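Long-range contacts in uncharacterized protein (Bacteroides eggerthii, PDB 4FTD), which is of unknown function but forms a six-bladed beta-propeller next to an immunoglobulin-like part and may act in carbohydrate metabolism: residues A141-E146 with C430-R435; K332-G337 with K387-E392; A339-V344 with A412-Y417; I368-Y373 with P396-K401. One frame throughout, in Å; residues are numbered along the deposited sequence.

How the contacts relate
All four contacts lie in the propeller. Contacts 1 and 3 are the closest pair, with centres about 9 Å apart, and each brings in a strand of the last blade; S142 OG of contact 1 meets D415 OD2 of contact 3 at 2.7 Å, a probable hydrogen bond. Contact 4 belongs to the same sheet as 339-344 and packs against contact 1, L431 CD1 lying 3.5 Å from V372 CG2. Contact 2 is the most peripheral, its centre about 17 Å from the centre of the chain, and reaches contact 4 through F388 CZ and Y373 CD1, 3.7 Å apart. Glycerol, probably from crystallisation, binds at D415 in contact 3 and at the backbone O atoms of Q399 and K401 in contact 4.

Contact 1: residues A141-E146 with C430-R435; sequences ASYDGE and CLFASR
Y143 and F432 meet as two nearly parallel rings, their planes only 5° apart, yet slid so far past each other that the centroids stand 5.5 Å apart and overlap is slight. What lies over the F432 face is instead the CB of Y143, 3.6 Å from the F432 ring centroid, a CH-pi contact. Both side chains have CG anti to the backbone N (chi1 159° for Y143 and 169° for F432), and the side chains slide past each other in opposite directions. The Y143 ring reaches C430, where OH comes 3.2 Å from CB of C430, while F432 reaches A141: CZ of F432 is 3.9 Å from CB of A141, which lies in the ring plane at its edge.

The strand axes are 7.1 Å apart, too far for a shared sheet. This is packing between neighbouring propeller blades, with strand 138-143 at one margin of its sheet and strand 426-435 inside the closing blade. An alanine at F432 would probably open a gap beneath CB of Y143 and beside CB of A141.

Farther along, OG of S434 touches CB of A141 at 3.4 Å. The carbonyl O of A141 is buried with no polar partner in the model, with F432 CE1 3.7 Å from it. G145 N sits over the centre of the other aromatic ring, that of Y143, just after the strand ends.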
loop_
_atom_site.group_PDB
_atom_site.type_symbol
_atom_site.label_atom_id
_atom_site.label_comp_id
_atom_site.label_asym_id
_atom_site.label_seq_id
_atom_site.Cartn_x
_atom_site.Cartn_y
_atom_site.Cartn_z
ATOM N N ALA A 141 1.465 -12.398 11.066
ATOM C CA ALA A 141 2.250 -12.702 9.888
ATOM C C ALA A 141 2.852 -11.395 9.377
ATOM O O ALA A 141 2.318 -10.316 9.616
ATOM C CB ALA A 141 1.374 -13.416 8.802
ATOM N N SER A 142 4.004 -11.483 8.721
ATOM C CA SER A 142 4.701 -10.343 8.188
ATOM C C SER A 142 5.320 -10.737 6.816
ATOM O O SER A 142 5.416 -11.905 6.501
ATOM C CB SER A 142 5.770 -9.877 9.187
ATOM O OG SER A 142 6.501 -8.740 8.726
ATOM N N TYR A 143 5.645 -9.747 6.005
ATOM C CA TYR A 143 6.091 -9.943 4.615
ATOM C C TYR A 143 7.118 -8.903 4.249
ATOM O O TYR A 143 7.007 -7.786 4.671
ATOM C CB TYR A 143 4.889 -9.843 3.707
ATOM C CG TYR A 143 5.124 -9.529 2.229
ATOM C CD1 TYR A 143 5.109 -8.204 1.773
ATOM C CD2 TYR A 143 5.239 -10.531 1.290
ATOM C CE1 TYR A 143 5.270 -7.896 0.441
ATOM C CE2 TYR A 143 5.368 -10.224 -0.075
ATOM C CZ TYR A 143 5.386 -8.899 -0.470
ATOM O OH TYR A 143 5.537 -8.563 -1.755
ATOM N N ASP A 144 8.123 -9.273 3.485
ATOM C CA ASP A 144 9.114 -8.329 3.012
ATOM C C ASP A 144 9.437 -8.478 1.518
ATOM O O ASP A 144 10.432 -7.962 1.081
ATOM C CB ASP A 144 10.395 -8.479 3.830
ATOM C CG ASP A 144 11.081 -9.813 3.625
ATOM O OD1 ASP A 144 10.604 -10.670 2.842
ATOM O OD2 ASP A 144 12.093 -10.023 4.295
ATOM N N GLY A 145 8.644 -9.237 0.765
ATOM C CA GLY A 145 8.890 -9.443 -0.663
ATOM C C GLY A 145 9.573 -10.763 -0.962
ATOM O O GLY A 145 9.369 -11.326 -2.015
ATOM N N GLU A 146 10.396 -11.242 -0.037
ATOM C CA GLU A 146 11.153 -12.475 -0.210
ATOM C C GLU A 146 10.467 -13.605 0.561
ATOM O O GLU A 146 10.352 -14.699 0.047
ATOM C CB GLU A 146 12.586 -12.269 0.256
ATOM C CG GLU A 146 13.465 -13.485 0.025
ATOM C CD GLU A 146 14.899 -13.330 0.532
ATOM O OE1 GLU A 146 15.178 -12.434 1.373
ATOM O OE2 GLU A 146 15.750 -14.132 0.084
ATOM N N CYS A 430 3.803 -3.946 -4.146
ATOM C CA CYS A 430 3.334 -5.217 -3.586
ATOM C C CYS A 430 2.841 -4.973 -2.171
ATOM O O CYS A 430 3.586 -4.461 -1.355
ATOM C CB CYS A 430 4.452 -6.232 -3.615
ATOM S SG CYS A 430 5.318 -6.357 -5.191
ATOM N N LEU A 431 1.561 -5.259 -1.925
ATOM C CA LEU A 431 0.895 -4.996 -0.658
ATOM C C LEU A 431 0.509 -6.328 -0.024
ATOM O O LEU A 431 0.133 -7.268 -0.715
ATOM C CB LEU A 431 -0.348 -4.114 -0.869
ATOM C CG LEU A 431 -0.113 -2.802 -1.638
ATOM C CD1 LEU A 431 -1.449 -2.075 -1.739
ATOM C CD2 LEU A 431 0.937 -1.889 -0.980
ATOM N N PHE A 432 0.619 -6.381 1.292
ATOM C CA PHE A 432 0.306 -7.558 2.095
ATOM C C PHE A 432 -0.549 -7.145 3.258
ATOM O O PHE A 432 -0.300 -6.096 3.881
ATOM C CB PHE A 432 1.596 -8.144 2.607
ATOM C CG PHE A 432 1.457 -9.228 3.674
ATOM C CD1 PHE A 432 1.474 -8.898 5.034
ATOM C CD2 PHE A 432 1.476 -10.602 3.302
ATOM C CE1 PHE A 432 1.422 -9.890 6.011
ATOM C CE2 PHE A 432 1.460 -11.589 4.269
ATOM C CZ PHE A 432 1.419 -11.226 5.627
ATOM N N ALA A 433 -1.513 -7.986 3.573
ATOM C CA ALA A 433 -2.310 -7.919 4.805
ATOM C C ALA A 433 -2.534 -9.353 5.309
ATOM O O ALA A 433 -2.632 -10.317 4.518
ATOM C CB ALA A 433 -3.654 -7.226 4.594
ATOM N N SER A 434 -2.587 -9.484 6.625
ATOM C CA SER A 434 -2.896 -10.728 7.313
ATOM C C SER A 434 -3.834 -10.413 8.454
ATOM O O SER A 434 -3.624 -9.439 9.158
ATOM C CB SER A 434 -1.636 -11.337 7.940
ATOM O OG SER A 434 -1.949 -12.646 8.456
ATOM N N ARG A 435 -4.788 -11.290 8.702
ATOM C CA ARG A 435 -5.731 -11.119 9.772
ATOM C C ARG A 435 -6.052 -12.453 10.423
ATOM O O ARG A 435 -6.331 -13.467 9.741
ATOM C CB ARG A 435 -6.948 -10.399 9.262
ATOM C CG ARG A 435 -7.940 -10.029 10.348
ATOM C CD ARG A 435 -9.068 -11.034 10.440
ATOM N NE ARG A 435 -10.079 -10.658 11.402
ATOM C CZ ARG A 435 -11.147 -11.390 11.697
ATOM N NH1 ARG A 435 -11.331 -12.567 11.119
ATOM N NH2 ARG A 435 -12.042 -10.938 12.574
#

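Contact 2: residues K332-G337 with K387-E392; sequences KSKIAG and KFDEGE
K334 and D389 bring their CA atoms to 6.0 Å where an irregular loop passes the last turn of helix 381-390. The D389 carboxylate points at the loop and receives its backbone: K334 N donates to OD1 of D389 at 2.9 Å, on the syn side and 26° out of the carboxylate plane. OD2 of D389 takes a water hydrogen bond at 2.7 Å, and the same water donates to K332 O at 3.0 Å; Y331 OH is a further partner of OD2.

The extended K334 chain crosses the aspartate side chain obliquely and carries NZ to the backbone O of D389, 2.9 Å away and above the carbonyl plane, an oxygen also bonded by H394 NE2. An alanine at D389 would probably leave K334 N, the water and Y331 OH without their carboxylate partner, while the NZ bond to the backbone could remain.

I335 crosses F388 at about a right angle. CG1 of I335 is 3.4 Å from F388 CE2, and CD1 lies over the ring face.

The loop leads from strand 329-332 to strand 339-340, from one blade to the next, and is bonded to V320 of strand 318-323; helix 381-390 is inserted between strands 369-374 and 398-401.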
loop_
_atom_site.group_PDB
_atom_site.type_symbol
_atom_site.label_atom_id
_atom_site.label_comp_id
_atom_site.label_asym_id
_atom_site.label_seq_id
_atom_site.Cartn_x
_atom_site.Cartn_y
_atom_site.Cartn_z
ATOM N N LYS A 332 -6.587 13.923 14.118
ATOM C CA LYS A 332 -7.461 12.768 14.032
ATOM C C LYS A 332 -8.155 12.792 12.683
ATOM O O LYS A 332 -8.853 13.720 12.397
ATOM C CB LYS A 332 -8.499 12.785 15.162
ATOM C CG LYS A 332 -9.290 11.497 15.255
ATOM C CD LYS A 332 -10.176 11.409 16.481
ATOM C CE LYS A 332 -11.470 12.160 16.305
ATOM N NZ LYS A 332 -12.485 11.577 17.217
ATOM N N SER A 333 -7.953 11.784 11.842
ATOM C CA SER A 333 -8.610 11.721 10.523
ATOM C C SER A 333 -9.952 11.002 10.605
ATOM O O SER A 333 -10.367 10.532 11.680
ATOM C CB SER A 333 -7.712 11.022 9.496
ATOM O OG SER A 333 -7.798 9.607 9.592
ATOM N N LYS A 334 -10.608 10.890 9.456
ATOM C CA LYS A 334 -11.882 10.177 9.337
ATOM C C LYS A 334 -11.705 8.718 8.914
ATOM O O LYS A 334 -12.690 8.009 8.833
ATOM C CB LYS A 334 -12.807 10.886 8.333
ATOM C CG LYS A 334 -13.246 12.251 8.788
ATOM C CD LYS A 334 -13.933 13.012 7.652
ATOM C CE LYS A 334 -14.563 14.316 8.114
ATOM N NZ LYS A 334 -15.026 15.096 6.934
ATOM N N ILE A 335 -10.475 8.268 8.648
ATOM C CA ILE A 335 -10.225 6.864 8.278
ATOM C C ILE A 335 -10.380 5.998 9.544
ATOM O O ILE A 335 -9.576 6.090 10.443
ATOM C CB ILE A 335 -8.852 6.695 7.606
ATOM C CG1 ILE A 335 -8.841 7.500 6.290
ATOM C CG2 ILE A 335 -8.562 5.219 7.321
ATOM C CD1 ILE A 335 -7.484 7.709 5.669
ATOM N N ALA A 336 -11.441 5.187 9.588
ATOM C CA ALA A 336 -11.837 4.396 10.759
ATOM C C ALA A 336 -12.246 3.010 10.267
ATOM O O ALA A 336 -11.471 2.375 9.572
ATOM C CB ALA A 336 -12.987 5.084 11.508
ATOM N N GLY A 337 -13.429 2.521 10.615
ATOM C CA GLY A 337 -13.858 1.161 10.205
ATOM C C GLY A 337 -12.991 -0.002 10.722
ATOM O O GLY A 337 -12.929 -1.079 10.091
ATOM N N LYS A 387 -6.750 16.973 3.626
ATOM C CA LYS A 387 -7.339 17.033 2.279
ATOM C C LYS A 387 -8.240 15.836 2.037
ATOM O O LYS A 387 -9.310 16.002 1.481
ATOM C CB LYS A 387 -6.278 17.205 1.188
ATOM C CG LYS A 387 -5.653 18.605 1.201
ATOM C CD LYS A 387 -4.852 18.943 -0.057
ATOM C CE LYS A 387 -4.489 20.432 -0.138
ATOM N NZ LYS A 387 -3.453 20.793 0.876
ATOM N N PHE A 388 -7.844 14.652 2.514
ATOM C CA PHE A 388 -8.699 13.471 2.450
ATOM C C PHE A 388 -10.022 13.786 3.155
ATOM O O PHE A 388 -11.091 13.725 2.546
ATOM C CB PHE A 388 -8.018 12.235 3.069
ATOM C CG PHE A 388 -8.882 11.010 3.083
ATOM C CD1 PHE A 388 -8.935 10.165 1.982
ATOM C CD2 PHE A 388 -9.675 10.709 4.194
ATOM C CE1 PHE A 388 -9.758 9.037 1.991
ATOM C CE2 PHE A 388 -10.495 9.592 4.210
ATOM C CZ PHE A 388 -10.539 8.756 3.109
ATOM N N ASP A 389 -9.936 14.175 4.424
ATOM C CA ASP A 389 -11.135 14.462 5.231
ATOM C C ASP A 389 -12.086 15.460 4.591
ATOM O O ASP A 389 -13.290 15.267 4.647
ATOM C CB ASP A 389 -10.757 14.949 6.633
ATOM C CG ASP A 389 -10.263 13.808 7.557
ATOM O OD1 ASP A 389 -10.276 12.610 7.158
ATOM O OD2 ASP A 389 -9.879 14.126 8.710
ATOM N N GLU A 390 -11.520 16.515 4.011
ATOM C CA GLU A 390 -12.284 17.565 3.332
ATOM C C GLU A 390 -12.928 17.147 2.014
ATOM O O GLU A 390 -13.925 17.734 1.642
ATOM C CB GLU A 390 -11.403 18.794 3.097
ATOM C CG GLU A 390 -11.027 19.493 4.398
ATOM C CD GLU A 390 -9.787 20.367 4.298
ATOM O OE1 GLU A 390 -9.249 20.578 3.183
ATOM O OE2 GLU A 390 -9.341 20.830 5.368
ATOM N N GLY A 391 -12.381 16.156 1.307
ATOM C CA GLY A 391 -12.962 15.705 0.027
ATOM C C GLY A 391 -14.320 15.042 0.194
ATOM O O GLY A 391 -14.736 14.713 1.315
ATOM N N GLU A 392 -15.012 14.842 -0.925
ATOM C CA GLU A 392 -16.361 14.260 -0.921
ATOM C C GLU A 392 -16.264 12.730 -0.791
ATOM O O GLU A 392 -17.076 12.122 -0.104
ATOM C CB GLU A 392 -17.179 14.703 -2.165
HETATM O O HOH W 1 -11.421 14.222 10.950
#

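Contact 3: residues A339-V344 with A412-Y417; sequences AVAPKV and AQTDYY
K343 and T414 join the first strands of two successive propeller blades, which run side by side in the same direction: the axes of 342-344 and 412-417 are 13° apart in direction and 7.6 Å apart at closest approach. At that spacing side chains, not a ladder of backbone bonds, bridge the gap.

The chain turns a corner at A341, whose positive phi of 48° goes with the bend, and its carbonyl is taken up by T414. OG1 of T414 donates to A341 O at 2.7 Å, in the carbonyl plane; OG1 occupies the position between its backbone N and carbonyl carbon (chi1 60°). A341 CB also lies against this hydroxyl, 3.5 Å from OG1 of T414.

K343, extended beyond CG, slides past T414 in the opposite direction. Its CG passes 3.5 Å from T414 OG1, and NZ ends between two acceptors: the backbone O of T414 at 2.8 Å, met with a tilt from the carbonyl plane, and OD1 of D415 at 2.7 Å, a salt bridge. These two oxygens are themselves only 3.2 Å apart (T414 O to D415 OD1), so the ammonium probably offsets their mutual repulsion. Y303 adds a cation-pi contact to K343, and a glycerol, probably from the crystallisation liquor, hydrogen-bonds D415 OD1.

At the start of the contact, V340 CG2 packs on A412 CB at 3.7 Å.

Strand 350-357 pairs with both 339-340 and 342-347 and meets A412 and T414, strand 426-435 pairs with 412-420, and strands 300-304 and 311-315 of the preceding blade flank P342.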
loop_
_atom_site.group_PDB
_atom_site.type_symbol
_atom_site.label_atom_id
_atom_site.label_comp_id
_atom_site.label_asym_id
_atom_site.label_seq_id
_atom_site.Cartn_x
_atom_site.Cartn_y
_atom_site.Cartn_z
ATOM N N ALA A 339 -9.738 0.045 10.976
ATOM C CA ALA A 339 -8.451 0.072 10.304
ATOM C C ALA A 339 -7.364 0.075 11.376
ATOM O O ALA A 339 -7.352 0.892 12.295
ATOM C CB ALA A 339 -8.307 1.289 9.408
ATOM N N VAL A 340 -6.488 -0.897 11.258
ATOM C CA VAL A 340 -5.333 -1.066 12.110
ATOM C C VAL A 340 -4.097 -1.261 11.207
ATOM O O VAL A 340 -4.189 -1.246 9.979
ATOM C CB VAL A 340 -5.512 -2.231 13.150
ATOM C CG1 VAL A 340 -6.710 -1.941 14.081
ATOM C CG2 VAL A 340 -5.666 -3.599 12.498
ATOM N N ALA A 341 -2.934 -1.331 11.834
ATOM C CA ALA A 341 -1.640 -1.405 11.142
ATOM C C ALA A 341 -1.458 -0.342 10.008
ATOM O O ALA A 341 -1.112 -0.686 8.901
ATOM C CB ALA A 341 -1.424 -2.827 10.622
ATOM N N PRO A 342 -1.684 0.954 10.305
ATOM C CA PRO A 342 -1.623 2.033 9.285
ATOM C C PRO A 342 -0.207 2.350 8.808
ATOM O O PRO A 342 0.619 2.844 9.603
ATOM C CB PRO A 342 -2.229 3.252 10.023
ATOM C CG PRO A 342 -1.933 2.981 11.454
ATOM C CD PRO A 342 -1.953 1.501 11.635
ATOM N N LYS A 343 0.084 2.036 7.539
ATOM C CA LYS A 343 1.399 2.302 6.964
ATOM C C LYS A 343 1.302 3.220 5.752
ATOM O O LYS A 343 0.497 2.991 4.848
ATOM C CB LYS A 343 2.102 0.987 6.570
ATOM C CG LYS A 343 2.339 0.050 7.746
ATOM C CD LYS A 343 3.306 -1.106 7.487
ATOM C CE LYS A 343 3.499 -1.936 8.759
ATOM N NZ LYS A 343 4.405 -3.134 8.566
ATOM N N VAL A 344 2.129 4.248 5.738
ATOM C CA VAL A 344 2.184 5.191 4.611
ATOM C C VAL A 344 3.196 4.685 3.586
ATOM O O VAL A 344 4.328 4.447 3.927
ATOM C CB VAL A 344 2.552 6.606 5.066
ATOM C CG1 VAL A 344 2.710 7.547 3.854
ATOM C CG2 VAL A 344 1.512 7.119 6.053
ATOM N N ALA A 412 -4.292 -7.979 13.216
ATOM C CA ALA A 412 -4.082 -7.798 11.773
ATOM C C ALA A 412 -2.785 -7.059 11.533
ATOM O O ALA A 412 -2.390 -6.221 12.348
ATOM C CB ALA A 412 -5.234 -7.034 11.119
ATOM N N GLN A 413 -2.103 -7.422 10.448
ATOM C CA GLN A 413 -0.834 -6.845 10.066
ATOM C C GLN A 413 -0.932 -6.412 8.583
ATOM O O GLN A 413 -1.749 -6.912 7.793
ATOM C CB GLN A 413 0.341 -7.849 10.193
ATOM C CG GLN A 413 0.606 -8.346 11.608
ATOM C CD GLN A 413 -0.412 -9.334 12.108
ATOM O OE1 GLN A 413 -0.841 -10.229 11.360
ATOM N NE2 GLN A 413 -0.790 -9.215 13.378
ATOM N N THR A 414 -0.108 -5.436 8.260
ATOM C CA THR A 414 0.124 -4.985 6.890
ATOM C C THR A 414 1.625 -4.919 6.658
ATOM O O THR A 414 2.433 -4.817 7.588
ATOM C CB THR A 414 -0.492 -3.609 6.586
ATOM O OG1 THR A 414 0.075 -2.630 7.461
ATOM C CG2 THR A 414 -2.005 -3.654 6.701
ATOM N N ASP A 415 1.997 -4.959 5.394
ATOM C CA ASP A 415 3.397 -4.796 4.982
ATOM C C ASP A 415 3.399 -4.488 3.492
ATOM O O ASP A 415 2.404 -4.698 2.821
ATOM C CB ASP A 415 4.228 -6.071 5.233
ATOM C CG ASP A 415 4.878 -6.123 6.623
ATOM O OD1 ASP A 415 5.535 -5.117 7.059
ATOM O OD2 ASP A 415 4.763 -7.213 7.257
ATOM N N TYR A 416 4.518 -3.999 2.983
ATOM C CA TYR A 416 4.613 -3.768 1.548
ATOM C C TYR A 416 6.032 -3.875 1.101
ATOM O O TYR A 416 6.939 -3.781 1.922
ATOM C CB TYR A 416 4.045 -2.382 1.193
ATOM C CG TYR A 416 4.859 -1.233 1.726
ATOM C CD1 TYR A 416 4.632 -0.717 3.008
ATOM C CD2 TYR A 416 5.854 -0.634 0.940
ATOM C CE1 TYR A 416 5.393 0.340 3.490
ATOM C CE2 TYR A 416 6.613 0.420 1.420
ATOM C CZ TYR A 416 6.364 0.895 2.686
ATOM O OH TYR A 416 7.098 1.911 3.135
ATOM N N TYR A 417 6.197 -4.014 -0.209
ATOM C CA TYR A 417 7.479 -4.089 -0.877
ATOM C C TYR A 417 7.359 -3.429 -2.262
ATOM O O TYR A 417 6.387 -3.664 -2.991
ATOM C CB TYR A 417 7.888 -5.549 -1.049
ATOM C CG TYR A 417 9.106 -5.738 -1.906
ATOM C CD1 TYR A 417 10.365 -5.456 -1.402
ATOM C CD2 TYR A 417 8.998 -6.234 -3.217
ATOM C CE1 TYR A 417 11.497 -5.629 -2.187
ATOM C CE2 TYR A 417 10.132 -6.420 -4.011
ATOM C CZ TYR A 417 11.368 -6.110 -3.484
ATOM O OH TYR A 417 12.490 -6.290 -4.233
#

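Contact 4: residues I368-Y373 with P396-K401; sequences IALEVY and PIYQFK
E371 and Q399 face each other as a non-hydrogen-bonded pair of an antiparallel ladder, their side chains side by side and pointing the same way. CB of E371 begins against CB of P396 at 4.1 Å. With CG anti to the carbonyl carbon (chi1 -72°), CG of E371 lies 3.9 Å from Q399 CG, and CD then passes the P396 ring. At the tip, OE2 of E371 accepts from Q399 NE2 at 2.8 Å, on the anti side; the donor's amide plane contains the bond, and the carboxylate and amide planes are 30° apart. S367 OG is a second partner of OE2, so two bonds grip this oxygen.

At its V372 end the ladder has a classic beta bulge, in which I397 and Y398 both face V372. V372 O accepts from I397 N at 2.7 Å and more weakly from Y398 N at 3.4 Å. P396 puts its CB over the Y373 ring, 4.1 Å from the centroid. On the face opposite E371, L370 CD2 meets the edge of the Y398 ring, 3.9 Å from its CD2.

Strand 398-401 ends the blade sheet; strand 350-357 pairs with the far side of 369-374, L370 and V372 pack on L431 of strand 426-435, and Y398 and F400 on V121 of strand 120-125.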
loop_
_atom_site.group_PDB
_atom_site.type_symbol
_atom_site.label_atom_id
_atom_site.label_comp_id
_atom_site.label_asym_id
_atom_site.label_seq_id
_atom_site.Cartn_x
_atom_site.Cartn_y
_atom_site.Cartn_z
ATOM N N ILE A 368 -13.124 -6.437 7.217
ATOM C CA ILE A 368 -12.087 -7.481 7.331
ATOM C C ILE A 368 -11.311 -7.573 6.012
ATOM O O ILE A 368 -11.366 -8.593 5.284
ATOM C CB ILE A 368 -12.611 -8.853 7.839
ATOM C CG1 ILE A 368 -13.431 -8.681 9.126
ATOM C CG2 ILE A 368 -11.432 -9.817 8.133
ATOM C CD1 ILE A 368 -14.086 -9.974 9.605
ATOM N N ALA A 369 -10.557 -6.511 5.735
ATOM C CA ALA A 369 -9.975 -6.323 4.426
ATOM C C ALA A 369 -8.687 -5.527 4.413
ATOM O O ALA A 369 -8.481 -4.658 5.229
ATOM C CB ALA A 369 -11.005 -5.626 3.520
ATOM N N LEU A 370 -7.843 -5.813 3.423
ATOM C CA LEU A 370 -6.731 -4.932 3.087
ATOM C C LEU A 370 -7.433 -3.741 2.431
ATOM O O LEU A 370 -8.247 -3.942 1.530
ATOM C CB LEU A 370 -5.781 -5.615 2.101
ATOM C CG LEU A 370 -4.532 -4.923 1.558
ATOM C CD1 LEU A 370 -3.565 -5.957 0.963
ATOM C CD2 LEU A 370 -4.901 -3.886 0.535
ATOM N N GLU A 371 -7.123 -2.517 2.865
ATOM C CA GLU A 371 -7.653 -1.312 2.224
ATOM C C GLU A 371 -6.534 -0.325 1.962
ATOM O O GLU A 371 -5.615 -0.203 2.760
ATOM C CB GLU A 371 -8.754 -0.698 3.101
ATOM C CG GLU A 371 -10.014 -1.547 3.056
ATOM C CD GLU A 371 -11.144 -1.070 3.934
ATOM O OE1 GLU A 371 -10.982 -0.080 4.675
ATOM O OE2 GLU A 371 -12.208 -1.715 3.882
ATOM N N VAL A 372 -6.613 0.344 0.816
ATOM C CA VAL A 372 -5.676 1.368 0.424
ATOM C C VAL A 372 -6.451 2.663 0.208
ATOM O O VAL A 372 -7.474 2.678 -0.498
ATOM C CB VAL A 372 -4.940 0.980 -0.872
ATOM C CG1 VAL A 372 -3.900 2.028 -1.211
ATOM C CG2 VAL A 372 -4.301 -0.387 -0.713
ATOM N N TYR A 373 -5.962 3.741 0.821
ATOM C CA TYR A 373 -6.546 5.056 0.695
ATOM C C TYR A 373 -5.568 5.952 -0.019
ATOM O O TYR A 373 -4.355 5.838 0.172
ATOM C CB TYR A 373 -6.880 5.631 2.055
ATOM C CG TYR A 373 -8.009 4.926 2.704
ATOM C CD1 TYR A 373 -9.330 5.342 2.484
ATOM C CD2 TYR A 373 -7.782 3.818 3.510
ATOM C CE1 TYR A 373 -10.381 4.691 3.066
ATOM C CE2 TYR A 373 -8.825 3.162 4.112
ATOM C CZ TYR A 373 -10.115 3.598 3.894
ATOM O OH TYR A 373 -11.128 2.926 4.489
ATOM N N PRO A 396 -11.925 3.621 0.117
ATOM C CA PRO A 396 -10.588 3.189 -0.293
ATOM C C PRO A 396 -10.483 3.142 -1.822
ATOM O O PRO A 396 -11.485 2.956 -2.493
ATOM C CB PRO A 396 -10.459 1.785 0.298
ATOM C CG PRO A 396 -11.823 1.360 0.654
ATOM C CD PRO A 396 -12.628 2.600 0.907
ATOM N N ILE A 397 -9.290 3.377 -2.359
ATOM C CA ILE A 397 -9.022 3.248 -3.788
ATOM C C ILE A 397 -8.820 1.757 -4.160
ATOM O O ILE A 397 -8.878 1.405 -5.310
ATOM C CB ILE A 397 -7.817 4.121 -4.199
ATOM C CG1 ILE A 397 -7.696 4.234 -5.715
ATOM C CG2 ILE A 397 -6.524 3.589 -3.619
ATOM C CD1 ILE A 397 -6.644 5.231 -6.150
ATOM N N TYR A 398 -8.590 0.881 -3.183
ATOM C CA TYR A 398 -8.478 -0.569 -3.431
ATOM C C TYR A 398 -8.860 -1.321 -2.159
ATOM O O TYR A 398 -8.530 -0.873 -1.070
ATOM C CB TYR A 398 -7.044 -0.973 -3.850
ATOM C CG TYR A 398 -6.899 -2.463 -4.073
ATOM C CD1 TYR A 398 -7.388 -3.058 -5.233
ATOM C CD2 TYR A 398 -6.331 -3.290 -3.093
ATOM C CE1 TYR A 398 -7.293 -4.431 -5.432
ATOM C CE2 TYR A 398 -6.243 -4.666 -3.278
ATOM C CZ TYR A 398 -6.711 -5.230 -4.446
ATOM O OH TYR A 398 -6.634 -6.582 -4.616
ATOM N N GLN A 399 -9.548 -2.454 -2.310
ATOM C CA GLN A 399 -9.952 -3.293 -1.191
ATOM C C GLN A 399 -9.824 -4.749 -1.575
ATOM O O GLN A 399 -10.187 -5.126 -2.692
ATOM C CB GLN A 399 -11.409 -3.042 -0.835
ATOM C CG GLN A 399 -11.888 -3.768 0.413
ATOM C CD GLN A 399 -13.349 -3.536 0.680
ATOM O OE1 GLN A 399 -14.204 -3.929 -0.106
ATOM N NE2 GLN A 399 -13.642 -2.907 1.787
ATOM N N PHE A 400 -9.278 -5.554 -0.667
ATOM C CA PHE A 400 -9.261 -6.994 -0.832
ATOM C C PHE A 400 -9.797 -7.579 0.463
ATOM O O PHE A 400 -9.170 -7.468 1.497
ATOM C CB PHE A 400 -7.885 -7.570 -1.170
ATOM C CG PHE A 400 -7.958 -9.032 -1.532
ATOM C CD1 PHE A 400 -7.958 -10.005 -0.540
ATOM C CD2 PHE A 400 -8.106 -9.425 -2.858
ATOM C CE1 PHE A 400 -8.083 -11.351 -0.859
ATOM C CE2 PHE A 400 -8.231 -10.775 -3.186
ATOM C CZ PHE A 400 -8.236 -11.735 -2.179
ATOM N N LYS A 401 -10.972 -8.168 0.386
ATOM C CA LYS A 401 -11.638 -8.757 1.520
ATOM C C LYS A 401 -11.036 -10.118 1.842
ATOM O O LYS A 401 -10.984 -10.985 0.966
ATOM C CB LYS A 401 -13.112 -8.882 1.185
ATOM C CG LYS A 401 -13.870 -7.570 1.308
ATOM C CD LYS A 401 -15.332 -7.809 0.986
ATOM C CE LYS A 401 -16.238 -7.254 2.059
ATOM N NZ LYS A 401 -16.145 -7.948 3.394
HETATM O O HOH W 2 -13.917 -9.985 4.412
#